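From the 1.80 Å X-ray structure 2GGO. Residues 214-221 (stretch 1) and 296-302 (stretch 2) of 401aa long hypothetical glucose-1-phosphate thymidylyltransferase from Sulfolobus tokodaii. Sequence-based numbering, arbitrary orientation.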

# COMPACT_ATOMS: atom_id res chain seq x y z
N ASN A 214 2.37 3.80 5.30
CA ASN A 214 3.19 3.06 4.32
C ASN A 214 2.85 3.37 2.90
O ASN A 214 3.68 3.22 2.04
N ILE A 215 1.65 3.86 2.62
CA ILE A 215 1.37 4.41 1.29
C ILE A 215 2.31 5.58 0.92
O ILE A 215 2.73 5.74 -0.24
N ILE A 216 2.64 6.40 1.93
CA ILE A 216 3.66 7.44 1.75
C ILE A 216 5.05 6.79 1.55
O ILE A 216 5.72 7.05 0.59
N ASP A 217 5.47 5.96 2.47
CA ASP A 217 6.66 5.14 2.31
C ASP A 217 6.84 4.64 0.85
O ASP A 217 7.77 5.10 0.15
N VAL A 218 5.98 3.76 0.35
CA VAL A 218 6.29 3.22 -1.02
C VAL A 218 6.25 4.22 -2.16
O VAL A 218 6.96 4.11 -3.20
N ASN A 219 5.41 5.24 -2.02
CA ASN A 219 5.27 6.18 -3.12
C ASN A 219 6.49 7.03 -3.12
O ASN A 219 6.96 7.43 -4.19
N LYS A 220 7.06 7.27 -1.93
CA LYS A 220 8.33 8.03 -1.87
C LYS A 220 9.44 7.22 -2.52
O LYS A 220 10.10 7.68 -3.45
N TRP A 221 9.58 5.98 -2.08
CA TRP A 221 10.54 5.08 -2.76
C TRP A 221 10.41 5.08 -4.30
O TRP A 221 11.36 5.31 -5.04
N LYS A 296 3.11 18.98 0.57
CA LYS A 296 4.41 18.43 0.87
C LYS A 296 4.26 17.00 1.30
O LYS A 296 3.42 16.66 2.15
N GLU A 297 5.11 16.14 0.77
CA GLU A 297 5.09 14.74 1.18
C GLU A 297 3.73 14.14 1.37
O GLU A 297 3.38 13.64 2.45
N SER A 298 2.95 14.13 0.32
CA SER A 298 1.61 13.50 0.40
C SER A 298 1.26 12.86 -0.91
O SER A 298 1.78 13.21 -1.94
N VAL A 299 0.30 11.96 -0.83
CA VAL A 299 -0.19 11.21 -1.94
C VAL A 299 -1.63 11.65 -2.05
O VAL A 299 -2.42 11.52 -1.10
N ILE A 300 -1.96 12.18 -3.19
CA ILE A 300 -3.33 12.68 -3.41
C ILE A 300 -3.81 11.93 -4.66
O ILE A 300 -3.25 12.06 -5.73
N MET A 301 -4.81 11.09 -4.46
CA MET A 301 -5.29 10.17 -5.47
C MET A 301 -6.20 10.80 -6.51
O MET A 301 -6.42 12.03 -6.55
N GLU A 302 -6.74 9.95 -7.37
CA GLU A 302 -7.32 10.31 -8.67
C GLU A 302 -8.42 11.38 -8.59
O GLU A 302 -9.41 11.16 -7.91

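The helix of residues 214-221 and the strand at 298-300 approach to 8.3 Å between axes and cross at 94°, nearly perpendicular, and of the strand residues only Val 299 makes contacts within 4.5 Å. The contact buries 320 Å², both sides summed, and the nearest CA atoms are those of Ile 216 and Val 299, 6.5 Å apart.

Along stretch 2, Lys 296 comes first and lies out of reach; its carbonyl O instead accepts a hydrogen bond from Ser 298 OG at 2.7 Å. Glu 297 has positive backbone angles (phi 40°, psi 60°) and its CA-to-CB bond points sideways, yet with chi1 and chi2 both t the end of the side chain comes nearer to the helix. Two kinds of contact follow. The aliphatic part packs on Ile 216, with Glu 297 CG 3.9 Å from Ile 216 CG2, while the carboxylate meets Lys 220: NZ of Lys 220 lies 3.1 Å from OE1 of Glu 297, a salt bridge whose hydrogen bond is weak. Lys 220 points toward stretch 2 and reaches this partner with the rotamer m, t, p, t. Glu 297 OE1 is also hydrogen-bonded elsewhere in the structure.

Ser 298 (chi1 m) points away and makes no contact with the helix; its OG bonds to Lys 296 O.

Val 299, buried and pointing toward the helix with chi1 t, has the largest covered area of any residue here, 73 Å². Its CG2 is the common element in three contacts: 4.0 Å from Ile 215 O, 4.2 Å from Ile 216 CA and 3.9 Å from Asn 219 CB. The methyl group therefore packs against helix backbone as well as side chains. Its apolar neighbours are at looser range, with Val 299 CG1 4.4 Å from Ile 215 CG2 and Val 299 CG2 4.4 Å from Ile 216 CG1; both isoleucines are m, t. Asn 219 has chi1 at -100°, between wells, and its ND2 donates to Ile 215 O at 2.9 Å with an N-H...O angle of 159°. That bond gives the amide a polar partner within the helix, while CB meets the valine.

Ile 300 is out of reach. Met 301 starts sideways, but its extended m, t, t chain brings CE to 4.1 Å from Ile 215 CG2, extending the apolar contact beyond the strand. Glu 302 is out of reach and takes no part.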

# COMPACT_ATOMS: atom_id res chain seq x y z
CB ASN A 214 3.19 1.55 4.51
CG ASN A 214 3.62 1.10 5.91
OD1 ASN A 214 4.61 1.58 6.49
ND2 ASN A 214 2.90 0.14 6.44
CB ILE A 215 -0.13 4.83 1.17
CG1 ILE A 215 -1.04 3.69 1.64
CG2 ILE A 215 -0.44 5.33 -0.24
CD1 ILE A 215 -2.55 3.89 1.30
CB ILE A 216 3.67 8.51 2.89
CG1 ILE A 216 2.25 9.12 3.05
CG2 ILE A 216 4.55 9.63 2.42
CD1 ILE A 216 1.94 9.85 4.44
CB ASP A 217 6.60 3.97 3.30
CG ASP A 217 6.59 4.42 4.73
OD1 ASP A 217 6.88 5.61 4.94
OD2 ASP A 217 6.27 3.62 5.65
CB VAL A 218 5.47 1.94 -1.39
CG1 VAL A 218 5.70 0.87 -0.37
CG2 VAL A 218 4.01 2.27 -1.39
CB ASN A 219 4.01 7.04 -2.89
CG ASN A 219 2.85 6.60 -3.67
OD1 ASN A 219 2.71 6.93 -4.83
ND2 ASN A 219 1.95 5.87 -3.04
CB LYS A 220 8.69 8.35 -0.44
CG LYS A 220 7.94 9.54 0.17
CD LYS A 220 8.41 9.73 1.56
CE LYS A 220 9.78 10.44 1.57
NZ LYS A 220 10.08 10.60 2.99
CB TRP A 221 10.44 3.67 -2.23
CG TRP A 221 11.62 2.87 -2.70
CD1 TRP A 221 12.85 2.78 -2.10
CD2 TRP A 221 11.71 2.11 -3.92
NE1 TRP A 221 13.68 2.00 -2.86
CE2 TRP A 221 13.01 1.58 -3.99
CE3 TRP A 221 10.80 1.81 -4.95
CZ2 TRP A 221 13.42 0.75 -5.04
CZ3 TRP A 221 11.21 1.02 -5.98
CH2 TRP A 221 12.51 0.49 -6.03
CB LYS A 296 5.04 19.20 2.04
CG LYS A 296 6.54 18.95 2.16
CD LYS A 296 6.91 18.84 3.61
CE LYS A 296 5.92 18.14 4.42
NZ LYS A 296 6.50 17.87 5.80
CB GLU A 297 5.86 14.53 2.47
CG GLU A 297 6.41 13.11 2.53
CD GLU A 297 7.65 13.02 3.38
OE1 GLU A 297 7.70 12.15 4.28
OE2 GLU A 297 8.57 13.83 3.15
CB SER A 298 0.52 14.56 0.70
OG SER A 298 1.05 15.50 1.60
CB VAL A 299 -0.11 9.70 -1.65
CG1 VAL A 299 -0.52 8.90 -2.88
CG2 VAL A 299 1.37 9.35 -1.22
CB ILE A 300 -3.32 14.23 -3.60
CG1 ILE A 300 -2.80 14.96 -2.32
CG2 ILE A 300 -4.68 14.78 -3.90
CD1 ILE A 300 -2.48 16.48 -2.56
CB MET A 301 -5.90 8.93 -4.79
CG MET A 301 -4.89 8.17 -3.90
SD MET A 301 -5.52 6.81 -2.90
CE MET A 301 -4.03 6.44 -1.99
CB GLU A 302 -7.97 9.05 -9.30
CG GLU A 302 -7.03 7.88 -9.54
CD GLU A 302 -6.92 6.88 -8.38
OE1 GLU A 302 -7.31 7.20 -7.25
OE2 GLU A 302 -6.43 5.74 -8.61